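Local structure of staphylococcal enterotoxin-like toxin (Staphylococcus aureus, 4DXF) at residues Asp18-Ala21 with Tyr22-Pro26; Val50-Tyr53 with Phe54-Ile58; Lys115-Asn118 with Lys119-Ser123. The protein probably binds host carbohydrate, likely sialylated glycans, as a staphylococcal superantigen-like protein built from an OB-fold and a beta-grasp domain. All blocks are in the same frame, centred on the assembly; numbering follows the deposited sequence.

Interaction 1 (Asp18-Ala21 with Tyr22-Pro26); sequences DLRA and YYTKP
The ring of Tyr23 has the carbonyl oxygen of Leu19 at its edge, near its plane, with Leu19 O 3.5 Å from Tyr23 CD2. One face of the same ring is met by the edge of Tyr22, whose CD2 sits 3.6 Å above the plane and over its centre. These rings stand at the C-terminal end of helix 17-22, where the chain turns off toward the first strand of the OB-fold domain. Tyr23 CG lies anti to its own carbonyl carbon (chi1 -73°), which lays the ring alongside Leu19 pointing the same way, and Leu19 CD2 touches Tyr23 CE2 at 4.1 Å. Tyrosine suits both places because each ring packs while its hydroxyl reaches a polar partner: Tyr22 OH bonds Glu83, and Tyr23 OH bonds Asp142 of helix 138-153 and the backbone N of Leu182.

Two i to i+4 helical bonds run from Tyr22 N to Asp18 O, 3.0 Å, and from Tyr23 N to Leu19 O, 3.1 Å and fairly straight. Tyr23 is the first residue to leave helical backbone angles, and a type I turn spans Tyr22 to Lys25, closed by Lys25 N to Tyr22 O at 3.1 Å. As the helix unwinds, Thr24 N makes a weak bond of 3.3 Å to Ala21 O. A threonine fits here because its hydroxyl can bond back to the helix end. Its methyl, CG2, lies obliquely to the Arg20 guanidinium, and the Thr24 side chain also touches Ile150 of helix 138-153. With OG1 placed between backbone N and carbonyl carbon (chi1 52°), the hydroxyl reaches back and donates to Arg20 O, with Thr24 OG1 2.7 Å from that oxygen and tilted 18° from its carbonyl plane.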
# COMPACT_ATOMS: atom_id res chain seq x y z
N ASP A 18 4.72 -16.15 5.47
CA ASP A 18 5.07 -15.32 4.31
C ASP A 18 4.36 -13.96 4.35
O ASP A 18 5.04 -12.90 4.12
CB ASP A 18 4.76 -16.04 3.02
CG ASP A 18 5.73 -17.19 2.76
OD1 ASP A 18 6.70 -17.34 3.53
OD2 ASP A 18 5.51 -17.90 1.78
N LEU A 19 3.05 -13.99 4.64
CA LEU A 19 2.27 -12.75 4.73
C LEU A 19 2.70 -11.91 5.90
O LEU A 19 2.74 -10.71 5.77
CB LEU A 19 0.76 -12.95 4.85
CG LEU A 19 -0.01 -13.40 3.62
CD1 LEU A 19 -1.30 -14.06 3.99
CD2 LEU A 19 -0.24 -12.30 2.57
N ARG A 20 3.00 -12.50 7.06
CA ARG A 20 3.42 -11.71 8.18
C ARG A 20 4.80 -11.09 7.88
O ARG A 20 5.08 -9.97 8.32
CB ARG A 20 3.55 -12.57 9.44
CG ARG A 20 3.62 -11.78 10.70
CD ARG A 20 3.72 -12.71 11.95
NE ARG A 20 3.51 -11.87 13.13
CZ ARG A 20 4.43 -11.03 13.60
NH1 ARG A 20 5.65 -10.98 13.05
NH2 ARG A 20 4.15 -10.25 14.63
N ALA A 21 5.65 -11.81 7.15
CA ALA A 21 6.98 -11.32 6.82
C ALA A 21 6.82 -10.09 5.93
O ALA A 21 7.48 -9.05 6.15
CB ALA A 21 7.84 -12.41 6.05
N TYR A 22 5.97 -10.20 4.94
CA TYR A 22 5.92 -9.18 3.86
C TYR A 22 5.42 -7.91 4.51
O TYR A 22 6.02 -6.81 4.34
CB TYR A 22 5.01 -9.62 2.72
CG TYR A 22 4.96 -8.56 1.64
CD1 TYR A 22 6.05 -8.36 0.81
CD2 TYR A 22 3.87 -7.70 1.54
CE1 TYR A 22 6.02 -7.33 -0.18
CE2 TYR A 22 3.83 -6.67 0.57
CZ TYR A 22 4.89 -6.51 -0.28
OH TYR A 22 4.84 -5.46 -1.23
N TYR A 23 4.34 -8.05 5.28
CA TYR A 23 3.66 -6.86 5.85
C TYR A 23 4.28 -6.26 7.12
O TYR A 23 3.75 -5.32 7.70
CB TYR A 23 2.17 -7.11 5.94
CG TYR A 23 1.42 -7.10 4.59
CD1 TYR A 23 1.23 -5.90 3.90
CD2 TYR A 23 0.98 -8.28 3.99
CE1 TYR A 23 0.56 -5.86 2.68
CE2 TYR A 23 0.27 -8.27 2.81
CZ TYR A 23 0.11 -7.01 2.10
OH TYR A 23 -0.56 -6.95 0.93
N THR A 24 5.44 -6.78 7.52
CA THR A 24 6.23 -6.18 8.57
C THR A 24 7.54 -5.57 8.03
O THR A 24 8.37 -5.10 8.79
CB THR A 24 6.51 -7.19 9.76
OG1 THR A 24 7.06 -8.41 9.23
CG2 THR A 24 5.21 -7.47 10.45
N LYS A 25 7.71 -5.67 6.71
CA LYS A 25 8.82 -5.01 6.00
C LYS A 25 8.80 -3.51 6.26
O LYS A 25 7.74 -2.92 6.53
CB LYS A 25 8.74 -5.29 4.50
CG LYS A 25 9.34 -6.62 4.17
CD LYS A 25 8.85 -7.09 2.86
CE LYS A 25 9.73 -6.75 1.72
NZ LYS A 25 11.21 -7.07 1.69
N PRO A 26 9.99 -2.90 6.29
CA PRO A 26 9.98 -1.43 6.47
C PRO A 26 9.55 -0.74 5.16
O PRO A 26 9.76 -1.29 4.05
CB PRO A 26 11.45 -1.08 6.84
CG PRO A 26 12.29 -2.21 6.21
CD PRO A 26 11.35 -3.46 6.10

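Interaction 2 (Val50-Tyr53 with Phe54-Ile58); sequences VPDY and FIYKI
Phe54 meets Asp52 through its backbone and its ring together. Phe54 N donates to Asp52 OD1 at 2.8 Å, reaching the oxygen from above the carboxylate plane, and the Phe54 ring turns its edge to the same group, with CD2 3.7 Å from Asp52 OD1. The bond from a side-chain oxygen to the N-H two residues on makes an Asx turn, for which aspartate is well suited: its short side chain, with CG between backbone N and carbonyl carbon (chi1 50°), curls back over the chain. Beyond the contact Phe54 makes a cation-pi pair with Lys91.

Tyr56 takes the other carboxylate oxygen. Its hydroxyl donates to Asp52 OD2, 2.7 Å from Tyr56 OH, on the syn lone pair, so the two oxygens grip different parts of the chain and fix the carboxylate's rotation. Asp52 and Phe54 lie in the loop joining strands 46-49 and 56-59, neighbours in the OB-fold barrel, and Tyr56 opens strand 56-59. The Pro51 and Tyr56 side chains cross at about a right angle, with Pro51 CD 3.4 Å from Tyr56 CD1, while Phe30 meets the tyrosine from strand 28-31.

Val50 supplies the apolar flank. Its CG2 lies beside Ile55 CG2 at 4.1 Å, the two branched side chains pointing the same way, and Val50 CA makes a CA-H...O contact of 3.6 Å with Phe54 O.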
# COMPACT_ATOMS: atom_id res chain seq x y z
N VAL A 50 15.33 9.55 -7.33
CA VAL A 50 16.63 9.61 -6.79
C VAL A 50 16.59 10.62 -5.61
O VAL A 50 16.94 11.78 -5.74
CB VAL A 50 17.69 10.09 -7.87
CG1 VAL A 50 19.09 10.04 -7.29
CG2 VAL A 50 17.61 9.20 -9.15
N PRO A 51 16.13 10.17 -4.45
CA PRO A 51 15.96 11.12 -3.33
C PRO A 51 17.20 11.24 -2.45
O PRO A 51 17.28 12.19 -1.63
CB PRO A 51 14.81 10.46 -2.56
CG PRO A 51 15.24 8.98 -2.63
CD PRO A 51 15.69 8.80 -4.10
N ASP A 52 18.18 10.32 -2.60
CA ASP A 52 19.36 10.23 -1.78
C ASP A 52 20.52 9.79 -2.68
O ASP A 52 20.55 10.22 -3.87
CB ASP A 52 19.14 9.27 -0.61
CG ASP A 52 18.57 7.92 -1.05
OD1 ASP A 52 18.71 7.60 -2.24
OD2 ASP A 52 17.90 7.20 -0.23
N TYR A 53 21.43 8.96 -2.18
CA TYR A 53 22.54 8.44 -3.04
C TYR A 53 22.18 7.20 -3.87
O TYR A 53 22.99 6.71 -4.67
CB TYR A 53 23.83 8.28 -2.27
CG TYR A 53 24.55 9.60 -2.16
CD1 TYR A 53 24.50 10.35 -0.97
CD2 TYR A 53 25.22 10.12 -3.28
CE1 TYR A 53 25.17 11.63 -0.88
CE2 TYR A 53 25.87 11.37 -3.20
CZ TYR A 53 25.82 12.09 -2.01
OH TYR A 53 26.45 13.29 -1.98
N PHE A 54 20.96 6.73 -3.74
CA PHE A 54 20.45 5.60 -4.53
C PHE A 54 19.49 5.96 -5.66
O PHE A 54 18.63 6.90 -5.61
CB PHE A 54 19.75 4.59 -3.59
CG PHE A 54 20.67 4.03 -2.53
CD1 PHE A 54 21.52 2.94 -2.81
CD2 PHE A 54 20.71 4.60 -1.26
CE1 PHE A 54 22.40 2.41 -1.82
CE2 PHE A 54 21.55 4.09 -0.24
CZ PHE A 54 22.41 2.98 -0.52
N ILE A 55 19.53 5.13 -6.70
CA ILE A 55 18.50 5.25 -7.68
C ILE A 55 17.42 4.19 -7.42
O ILE A 55 17.70 2.97 -7.57
CB ILE A 55 19.10 5.07 -9.11
CG1 ILE A 55 20.30 6.01 -9.36
CG2 ILE A 55 18.09 5.22 -10.14
CD1 ILE A 55 20.89 5.83 -10.81
N TYR A 56 16.23 4.62 -7.02
CA TYR A 56 15.13 3.68 -6.80
C TYR A 56 14.39 3.37 -8.04
O TYR A 56 13.94 4.23 -8.79
CB TYR A 56 14.16 4.06 -5.65
CG TYR A 56 14.81 4.29 -4.35
CD1 TYR A 56 15.63 5.39 -4.13
CD2 TYR A 56 14.62 3.37 -3.26
CE1 TYR A 56 16.27 5.58 -2.88
CE2 TYR A 56 15.25 3.58 -2.03
CZ TYR A 56 16.03 4.68 -1.83
OH TYR A 56 16.64 4.87 -0.64
N LYS A 57 14.28 2.05 -8.33
CA LYS A 57 13.59 1.63 -9.53
C LYS A 57 12.18 1.24 -9.18
O LYS A 57 11.97 0.19 -8.51
CB LYS A 57 14.28 0.39 -10.13
CG LYS A 57 15.76 0.62 -10.48
CD LYS A 57 15.93 0.75 -11.94
CE LYS A 57 17.42 1.01 -12.12
NZ LYS A 57 17.53 2.21 -12.93
N ILE A 58 11.22 1.99 -9.64
CA ILE A 58 9.82 1.76 -9.29
C ILE A 58 9.08 1.08 -10.45
O ILE A 58 8.75 1.70 -11.51
CB ILE A 58 9.04 3.07 -8.82
CG1 ILE A 58 9.83 3.91 -7.77
CG2 ILE A 58 7.50 2.83 -8.41
CD1 ILE A 58 10.16 3.12 -6.42

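Interaction 3 (Lys115-Asn118 with Lys119-Ser123); sequences KEDN and KGTIS
Asp117 CG stands between the backbone N and the carbonyl carbon (chi1 66°), which folds the carboxylate inward under the turn toward Lys119 and Thr121. Glu116 does the reverse: CG anti to the backbone N and an extended chain carry its carboxylate over Ile122, where Glu116 CD comes 4.0 Å from Ile122 CD1.

Asp117 OD1 is gripped by two backbone N-H groups. Thr121 N donates to it at 2.9 Å from above the carboxylate plane, and Lys119 N makes a weak bond at 2.8 Å, bent to 124°. The second oxygen rests beside the threonine, Asp117 OD2 being 3.3 Å from Thr121 CB. Aspartate suits the first position of the turn, since its short acceptor chain can collect N-H groups that the bend turns inward, and those donors would probably stabilise its negative charge.

Gly120 N bonds Asp117 O at 2.9 Å, approaching from well above the carbonyl plane. Gly120 itself takes positive backbone angles (phi 79°), at which a side chain would be jammed against the preceding carbonyl. Glu116 OE2 lies 3.6 Å from Gly120 CA.

Where the strands pair, Lys115 and Ser123 form a hydrogen-bonded pair, with Ser123 N to Lys115 O at 2.8 Å. On that face the small Ser123 lets the lysine chain bend past, Lys115 CE 3.5 Å from Ser123 OG, before its NZ reaches Asn153 O. Glu116 and Ile122 are the non-hydrogen-bonded pair on the other face.

Asp117 N to Thr121 O completes the pattern of a hairpin with a type I turn and G1 beta bulge, which here closes strands 107-116 and 122-131 at the edge of the beta-grasp sheet.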
# COMPACT_ATOMS: atom_id res chain seq x y z
N LYS A 115 -12.84 -9.15 14.92
CA LYS A 115 -11.98 -10.28 14.80
C LYS A 115 -12.60 -11.53 15.43
O LYS A 115 -13.13 -11.40 16.50
CB LYS A 115 -10.70 -9.95 15.51
CG LYS A 115 -9.71 -11.17 15.62
CD LYS A 115 -8.30 -10.81 16.03
CE LYS A 115 -8.18 -10.33 17.45
NZ LYS A 115 -6.75 -10.40 17.86
N GLU A 116 -12.53 -12.67 14.74
CA GLU A 116 -12.99 -13.97 15.29
C GLU A 116 -11.86 -14.95 15.25
O GLU A 116 -11.37 -15.28 14.16
CB GLU A 116 -14.14 -14.53 14.46
CG GLU A 116 -14.64 -15.89 15.01
CD GLU A 116 -15.99 -16.36 14.46
OE1 GLU A 116 -16.52 -15.78 13.48
OE2 GLU A 116 -16.50 -17.36 15.01
N ASP A 117 -11.44 -15.44 16.42
CA ASP A 117 -10.28 -16.32 16.47
C ASP A 117 -10.74 -17.77 16.23
O ASP A 117 -11.93 -18.03 15.98
CB ASP A 117 -9.47 -16.13 17.76
CG ASP A 117 -10.25 -16.57 19.01
OD1 ASP A 117 -11.19 -17.40 18.87
OD2 ASP A 117 -9.91 -16.07 20.11
N ASN A 118 -9.79 -18.70 16.23
CA ASN A 118 -10.00 -20.13 15.99
C ASN A 118 -10.93 -20.76 17.04
O ASN A 118 -11.53 -21.82 16.82
CB ASN A 118 -8.62 -20.85 15.93
CG ASN A 118 -7.59 -20.29 16.93
OD1 ASN A 118 -7.79 -19.25 17.55
ND2 ASN A 118 -6.47 -20.99 17.07
N LYS A 119 -10.99 -20.13 18.20
CA LYS A 119 -11.85 -20.58 19.31
C LYS A 119 -13.28 -20.02 19.13
O LYS A 119 -14.15 -20.29 19.96
CB LYS A 119 -11.30 -20.07 20.65
CG LYS A 119 -9.86 -20.51 21.04
CD LYS A 119 -9.66 -22.02 20.87
CE LYS A 119 -8.18 -22.42 20.81
NZ LYS A 119 -8.01 -23.56 19.86
N GLY A 120 -13.50 -19.19 18.11
CA GLY A 120 -14.79 -18.51 17.97
C GLY A 120 -15.01 -17.28 18.88
O GLY A 120 -16.13 -16.78 19.03
N THR A 121 -13.96 -16.79 19.50
CA THR A 121 -14.09 -15.58 20.36
C THR A 121 -14.19 -14.34 19.46
O THR A 121 -13.35 -14.20 18.59
CB THR A 121 -12.89 -15.47 21.27
OG1 THR A 121 -12.92 -16.56 22.22
CG2 THR A 121 -12.88 -14.07 22.06
N ILE A 122 -15.19 -13.47 19.64
CA ILE A 122 -15.39 -12.31 18.71
C ILE A 122 -15.02 -11.03 19.46
O ILE A 122 -15.63 -10.72 20.48
CB ILE A 122 -16.83 -12.33 18.17
CG1 ILE A 122 -17.03 -13.68 17.46
CG2 ILE A 122 -17.15 -11.10 17.19
CD1 ILE A 122 -18.25 -13.80 16.63
N SER A 123 -14.03 -10.28 18.96
CA SER A 123 -13.61 -9.03 19.62
C SER A 123 -13.87 -7.86 18.65
O SER A 123 -14.05 -8.07 17.44
CB SER A 123 -12.11 -9.05 20.05
OG SER A 123 -11.21 -9.25 18.93
O HOH W 1 -17.93 -17.53 16.98

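How the interactions relate
Interactions 1 and 2 belong to the OB-fold domain and interaction 3 to the beta-grasp domain; none touches another, and interactions 2 and 3 lie on opposite sides of the chain's centre, their own centres about 44 Å apart. Interaction 1 is the more buried: both tyrosines are buried, and Tyr23, with Arg20 and Thr24, meets helix 138-153 while Tyr22 pairs with Lys181, tying the N-terminal helix to the other domain. Interactions 2 and 3 are surface connections between antiparallel strands, and in each an aspartate side chain accepts backbone N-H: one in interaction 2, and two, one weak, in interaction 3. The loop of interaction 2 adds a tyrosine hydroxyl and aromatic packing, whereas the tighter hairpin of interaction 3 relies on backbone bonds and a glycine.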